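Long-range contact in exported protein (Bacteroides fragilis, PDB 4JX0), which is of unknown function but binds magnesium and joins a BT_3987-like N-terminal domain to a second domain of the F5/F8 type C family: residues Glu66-Asp80 with Val116-Thr129. Sequence-based numbering, arbitrary orientation.
Sequences ELSFKVKVTKPYKED and VLKAGELETTVKLT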
loop_
_atom_site.group_PDB
_atom_site.type_symbol
_atom_site.label_atom_id
_atom_site.label_comp_id
_atom_site.label_asym_id
_atom_site.label_seq_id
_atom_site.Cartn_x
_atom_site.Cartn_y
_atom_site.Cartn_z
ATOM N N GLU A 66 -0.103 -12.037 -6.220
ATOM C CA GLU A 66 -0.547 -12.473 -7.540
ATOM C C GLU A 66 -1.132 -11.298 -8.316
ATOM O O GLU A 66 -1.896 -10.520 -7.748
ATOM C CB GLU A 66 -1.607 -13.570 -7.394
ATOM C CG GLU A 66 -1.086 -14.842 -6.751
ATOM C CD GLU A 66 -2.156 -15.877 -6.473
ATOM O OE1 GLU A 66 -3.019 -15.617 -5.603
ATOM O OE2 GLU A 66 -2.119 -16.959 -7.105
ATOM N N LEU A 67 -0.791 -11.182 -9.615
ATOM C CA LEU A 67 -1.294 -10.140 -10.505
ATOM C C LEU A 67 -2.033 -10.814 -11.632
ATOM O O LEU A 67 -1.410 -11.536 -12.406
ATOM C CB LEU A 67 -0.140 -9.299 -11.043
ATOM C CG LEU A 67 0.233 -8.088 -10.219
ATOM C CD1 LEU A 67 1.668 -7.689 -10.485
ATOM C CD2 LEU A 67 -0.713 -6.918 -10.517
ATOM N N SER A 68 -3.359 -10.633 -11.701
ATOM C CA SER A 68 -4.183 -11.241 -12.745
ATOM C C SER A 68 -4.417 -10.226 -13.867
ATOM O O SER A 68 -4.876 -9.118 -13.596
ATOM C CB SER A 68 -5.502 -11.723 -12.159
ATOM O OG SER A 68 -6.177 -12.570 -13.074
ATOM N N PHE A 69 -4.056 -10.589 -15.117
ATOM C CA PHE A 69 -4.202 -9.737 -16.298
ATOM C C PHE A 69 -5.259 -10.289 -17.231
ATOM O O PHE A 69 -5.211 -11.471 -17.552
ATOM C CB PHE A 69 -2.873 -9.654 -17.055
ATOM C CG PHE A 69 -1.760 -9.016 -16.273
ATOM C CD1 PHE A 69 -1.599 -7.636 -16.267
ATOM C CD2 PHE A 69 -0.882 -9.788 -15.532
ATOM C CE1 PHE A 69 -0.581 -7.045 -15.535
ATOM C CE2 PHE A 69 0.149 -9.190 -14.811
ATOM C CZ PHE A 69 0.284 -7.823 -14.807
ATOM N N LYS A 70 -6.176 -9.435 -17.704
ATOM C CA LYS A 70 -7.230 -9.835 -18.642
ATOM C C LYS A 70 -6.666 -9.874 -20.062
ATOM O O LYS A 70 -5.954 -8.945 -20.452
ATOM C CB LYS A 70 -8.399 -8.842 -18.563
ATOM C CG LYS A 70 -9.670 -9.318 -19.245
ATOM C CD LYS A 70 -10.913 -8.551 -18.764
ATOM C CE LYS A 70 -11.036 -7.177 -19.375
ATOM N NZ LYS A 70 -12.206 -6.435 -18.838
ATOM N N VAL A 71 -6.953 -10.937 -20.825
ATOM C CA VAL A 71 -6.484 -11.067 -22.207
ATOM C C VAL A 71 -7.707 -11.141 -23.095
ATOM O O VAL A 71 -8.465 -12.098 -22.981
ATOM C CB VAL A 71 -5.556 -12.283 -22.415
ATOM C CG1 VAL A 71 -5.019 -12.315 -23.847
ATOM C CG2 VAL A 71 -4.413 -12.286 -21.403
ATOM N N LYS A 72 -7.903 -10.144 -23.973
ATOM C CA LYS A 72 -9.057 -10.077 -24.868
ATOM C C LYS A 72 -8.700 -10.494 -26.309
ATOM O O LYS A 72 -7.550 -10.389 -26.718
ATOM C CB LYS A 72 -9.615 -8.638 -24.886
ATOM C CG LYS A 72 -10.092 -8.121 -23.532
ATOM C CD LYS A 72 -10.450 -6.633 -23.547
ATOM C CE LYS A 72 -11.792 -6.349 -24.166
ATOM N NZ LYS A 72 -12.125 -4.899 -24.124
ATOM N N VAL A 73 -9.712 -10.945 -27.068
ATOM C CA VAL A 73 -9.629 -11.255 -28.498
ATOM C C VAL A 73 -10.758 -10.435 -29.141
ATOM O O VAL A 73 -11.827 -10.298 -28.537
ATOM C CB VAL A 73 -9.667 -12.769 -28.843
ATOM C CG1 VAL A 73 -10.971 -13.418 -28.417
ATOM C CG2 VAL A 73 -9.396 -13.009 -30.327
ATOM N N THR A 74 -10.506 -9.826 -30.307
ATOM C CA THR A 74 -11.469 -8.909 -30.926
ATOM C C THR A 74 -12.774 -9.573 -31.406
ATOM O O THR A 74 -13.804 -8.900 -31.452
ATOM C CB THR A 74 -10.809 -8.167 -32.080
ATOM O OG1 THR A 74 -10.212 -9.112 -32.962
ATOM C CG2 THR A 74 -9.767 -7.181 -31.594
ATOM N N LYS A 75 -12.733 -10.861 -31.764
ATOM C CA LYS A 75 -13.889 -11.593 -32.287
ATOM C C LYS A 75 -13.774 -13.056 -31.866
ATOM O O LYS A 75 -12.648 -13.531 -31.748
ATOM C CB LYS A 75 -13.887 -11.453 -33.828
ATOM C CG LYS A 75 -15.116 -11.993 -34.537
ATOM C CD LYS A 75 -15.313 -11.398 -35.944
ATOM C CE LYS A 75 -14.095 -11.446 -36.840
ATOM N NZ LYS A 75 -14.447 -11.263 -38.278
ATOM N N PRO A 76 -14.863 -13.817 -31.629
ATOM C CA PRO A 76 -14.684 -15.222 -31.230
ATOM C C PRO A 76 -13.953 -16.007 -32.308
ATOM O O PRO A 76 -14.243 -15.838 -33.495
ATOM C CB PRO A 76 -16.114 -15.718 -31.019
ATOM C CG PRO A 76 -16.920 -14.490 -30.814
ATOM C CD PRO A 76 -16.295 -13.470 -31.700
ATOM N N TYR A 77 -12.961 -16.811 -31.895
ATOM C CA TYR A 77 -12.101 -17.568 -32.804
ATOM C C TYR A 77 -12.535 -19.051 -32.854
ATOM O O TYR A 77 -13.046 -19.589 -31.870
ATOM C CB TYR A 77 -10.642 -17.407 -32.354
ATOM C CG TYR A 77 -9.627 -17.790 -33.399
ATOM C CD1 TYR A 77 -9.446 -17.015 -34.539
ATOM C CD2 TYR A 77 -8.772 -18.869 -33.207
ATOM C CE1 TYR A 77 -8.501 -17.357 -35.504
ATOM C CE2 TYR A 77 -7.816 -19.214 -34.156
ATOM C CZ TYR A 77 -7.674 -18.449 -35.299
ATOM O OH TYR A 77 -6.762 -18.838 -36.244
ATOM N N LYS A 78 -12.338 -19.681 -34.031
ATOM C CA LYS A 78 -12.727 -21.062 -34.353
ATOM C C LYS A 78 -12.132 -22.157 -33.435
ATOM O O LYS A 78 -12.751 -23.208 -33.294
ATOM C CB LYS A 78 -12.335 -21.391 -35.813
ATOM C CG LYS A 78 -10.827 -21.521 -36.068
ATOM C CD LYS A 78 -10.474 -21.351 -37.542
ATOM C CE LYS A 78 -8.990 -21.473 -37.802
ATOM N NZ LYS A 78 -8.641 -21.164 -39.221
ATOM N N GLU A 79 -10.940 -21.938 -32.857
ATOM C CA GLU A 79 -10.252 -22.924 -32.012
ATOM C C GLU A 79 -9.688 -22.266 -30.734
ATOM O O GLU A 79 -9.724 -21.044 -30.596
ATOM C CB GLU A 79 -9.133 -23.628 -32.815
ATOM C CG GLU A 79 -8.105 -22.699 -33.448
ATOM C CD GLU A 79 -7.140 -23.324 -34.442
ATOM O OE1 GLU A 79 -7.221 -24.550 -34.681
ATOM O OE2 GLU A 79 -6.298 -22.575 -34.989
ATOM N N ASP A 80 -9.218 -23.089 -29.780
ATOM C CA ASP A 80 -8.660 -22.594 -28.512
ATOM C C ASP A 80 -7.313 -21.918 -28.759
ATOM O O ASP A 80 -6.526 -22.433 -29.555
ATOM C CB ASP A 80 -8.479 -23.737 -27.486
ATOM C CG ASP A 80 -9.750 -24.438 -27.032
ATOM O OD1 ASP A 80 -10.854 -24.003 -27.440
ATOM O OD2 ASP A 80 -9.643 -25.419 -26.263
ATOM N N VAL A 116 -6.160 -19.790 -21.459
ATOM C CA VAL A 116 -6.667 -20.377 -22.700
ATOM C C VAL A 116 -7.957 -19.685 -23.115
ATOM O O VAL A 116 -8.971 -19.845 -22.437
ATOM C CB VAL A 116 -6.891 -21.913 -22.567
ATOM C CG1 VAL A 116 -7.302 -22.533 -23.907
ATOM C CG2 VAL A 116 -5.644 -22.603 -22.019
ATOM N N LEU A 117 -7.934 -18.950 -24.244
ATOM C CA LEU A 117 -9.150 -18.358 -24.809
ATOM C C LEU A 117 -9.862 -19.483 -25.534
ATOM O O LEU A 117 -9.490 -19.800 -26.664
ATOM C CB LEU A 117 -8.827 -17.202 -25.775
ATOM C CG LEU A 117 -8.607 -15.851 -25.146
ATOM C CD1 LEU A 117 -7.665 -15.014 -25.980
ATOM C CD2 LEU A 117 -9.904 -15.132 -24.950
ATOM N N LYS A 118 -10.808 -20.153 -24.869
ATOM C CA LYS A 118 -11.483 -21.313 -25.470
ATOM C C LYS A 118 -12.363 -20.904 -26.657
ATOM O O LYS A 118 -12.956 -19.826 -26.628
ATOM C CB LYS A 118 -12.299 -22.092 -24.424
ATOM C CG LYS A 118 -11.399 -22.787 -23.409
ATOM C CD LYS A 118 -12.026 -24.016 -22.784
ATOM C CE LYS A 118 -10.986 -25.005 -22.313
ATOM N NZ LYS A 118 -10.592 -25.948 -23.394
ATOM N N ALA A 119 -12.397 -21.741 -27.718
ATOM C CA ALA A 119 -13.167 -21.477 -28.938
ATOM C C ALA A 119 -14.541 -20.914 -28.608
ATOM O O ALA A 119 -15.328 -21.592 -27.942
ATOM C CB ALA A 119 -13.323 -22.751 -29.743
ATOM N N GLY A 120 -14.777 -19.661 -28.995
ATOM C CA GLY A 120 -16.030 -18.969 -28.730
ATOM C C GLY A 120 -15.924 -17.881 -27.683
ATOM O O GLY A 120 -16.739 -16.954 -27.689
ATOM N N GLU A 121 -14.953 -17.999 -26.747
ATOM C CA GLU A 121 -14.749 -16.998 -25.699
ATOM C C GLU A 121 -14.104 -15.738 -26.256
ATOM O O GLU A 121 -13.440 -15.788 -27.296
ATOM C CB GLU A 121 -13.849 -17.537 -24.573
ATOM C CG GLU A 121 -14.417 -18.705 -23.792
ATOM C CD GLU A 121 -13.612 -19.025 -22.548
ATOM O OE1 GLU A 121 -12.365 -19.065 -22.643
ATOM O OE2 GLU A 121 -14.228 -19.232 -21.478
ATOM N N LEU A 122 -14.288 -14.618 -25.539
ATOM C CA LEU A 122 -13.701 -13.319 -25.868
ATOM C C LEU A 122 -12.631 -12.894 -24.847
ATOM O O LEU A 122 -11.885 -11.958 -25.134
ATOM C CB LEU A 122 -14.789 -12.234 -25.942
ATOM C CG LEU A 122 -15.699 -12.261 -27.167
ATOM C CD1 LEU A 122 -16.868 -11.325 -26.971
ATOM C CD2 LEU A 122 -14.947 -11.881 -28.443
ATOM N N GLU A 123 -12.571 -13.531 -23.654
ATOM C CA GLU A 123 -11.612 -13.155 -22.616
ATOM C C GLU A 123 -11.062 -14.363 -21.873
ATOM O O GLU A 123 -11.671 -15.432 -21.853
ATOM C CB GLU A 123 -12.263 -12.220 -21.573
ATOM C CG GLU A 123 -13.001 -11.012 -22.133
ATOM C CD GLU A 123 -13.565 -10.053 -21.096
ATOM O OE1 GLU A 123 -13.855 -10.499 -19.961
ATOM O OE2 GLU A 123 -13.758 -8.861 -21.430
ATOM N N THR A 124 -9.910 -14.165 -21.237
ATOM C CA THR A 124 -9.267 -15.137 -20.347
ATOM C C THR A 124 -8.357 -14.331 -19.396
ATOM O O THR A 124 -8.333 -13.096 -19.472
ATOM C CB THR A 124 -8.538 -16.259 -21.126
ATOM O OG1 THR A 124 -8.339 -17.366 -20.251
ATOM C CG2 THR A 124 -7.197 -15.828 -21.692
ATOM N N THR A 125 -7.643 -15.016 -18.498
ATOM C CA THR A 125 -6.718 -14.360 -17.580
ATOM C C THR A 125 -5.395 -15.106 -17.570
ATOM O O THR A 125 -5.366 -16.331 -17.725
ATOM C CB THR A 125 -7.292 -14.240 -16.136
ATOM O OG1 THR A 125 -7.699 -15.521 -15.664
ATOM C CG2 THR A 125 -8.452 -13.269 -16.038
ATOM N N VAL A 126 -4.308 -14.355 -17.357
ATOM C CA VAL A 126 -2.947 -14.867 -17.234
ATOM C C VAL A 126 -2.417 -14.297 -15.918
ATOM O O VAL A 126 -2.698 -13.140 -15.605
ATOM C CB VAL A 126 -2.064 -14.555 -18.459
ATOM C CG1 VAL A 126 -2.542 -15.338 -19.672
ATOM C CG2 VAL A 126 -2.031 -13.068 -18.769
ATOM N N LYS A 127 -1.751 -15.123 -15.105
ATOM C CA LYS A 127 -1.311 -14.739 -13.761
ATOM C C LYS A 127 0.202 -14.585 -13.650
ATOM O O LYS A 127 0.947 -15.368 -14.232
ATOM C CB LYS A 127 -1.782 -15.805 -12.751
ATOM C CG LYS A 127 -2.297 -15.238 -11.440
ATOM C CD LYS A 127 -2.503 -16.321 -10.375
ATOM C CE LYS A 127 -3.687 -17.232 -10.628
ATOM N NZ LYS A 127 -3.766 -18.328 -9.630
ATOM N N LEU A 128 0.638 -13.590 -12.863
ATOM C CA LEU A 128 2.034 -13.335 -12.520
ATOM C C LEU A 128 2.101 -13.395 -11.025
ATOM O O LEU A 128 1.458 -12.582 -10.368
ATOM C CB LEU A 128 2.502 -11.972 -13.047
ATOM C CG LEU A 128 3.820 -11.407 -12.483
ATOM C CD1 LEU A 128 4.961 -12.427 -12.530
ATOM C CD2 LEU A 128 4.217 -10.158 -13.218
ATOM N N THR A 129 2.832 -14.368 -10.484
ATOM C CA THR A 129 2.959 -14.538 -9.043
ATOM C C THR A 129 4.389 -14.203 -8.617
ATOM O O THR A 129 5.343 -14.739 -9.187
ATOM C CB THR A 129 2.546 -15.956 -8.648
ATOM O OG1 THR A 129 1.255 -16.230 -9.203
ATOM C CG2 THR A 129 2.526 -16.162 -7.137
HETATM O O HOH W 1 -10.604 -18.675 -28.810
#
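With CG1 anti to the backbone N (chi1 -176°), Val71 turns CG2 toward Val126, whose CG1 lies anti to the carbonyl carbon (chi1 -68°), which leaves CG2 between the backbone N and that carbon; the two CG2 methyls meet at 3.6 Å, the side chains crossing at about a right angle. Leu67, Phe69 and Val71 share this face with Thr124, Val126 and Leu128, and the Phe69 ring takes Leu128 CB at its edge, 4.0 Å from CE2. The backbones pair antiparallel: Phe69 and Val126 bond in both directions, the N-H of Phe69 pointing almost straight (172°) at Val126 O. On the other face, Lys127 NZ makes a salt bridge to Glu66 OE2 at 3.3 Å, its hydrogen bond weak, and a second salt bridge to Glu113; Lys70 and Glu123 form a longer ion pair. Past the strands, Leu122 CD2 lies against Pro76 CD at 3.9 Å. The Asp80 carboxylate grips the type II turn Lys118-Glu121 twice: OD1 accepts Ala119 N at 2.8 Å on its anti side, while Lys118 NZ approaches OD2 from above the carboxylate plane at 3.1 Å. A water bridges Glu79 O and Leu117 O. In the E-set-like N-terminal domain, strand 66-73 lies between 123-130 and 36-41; Val71 and Phe69 pack on Leu148 and Ile146 of strand 142-150, Val126 touches strand 81-87, and Thr74 rests against helix 23-31.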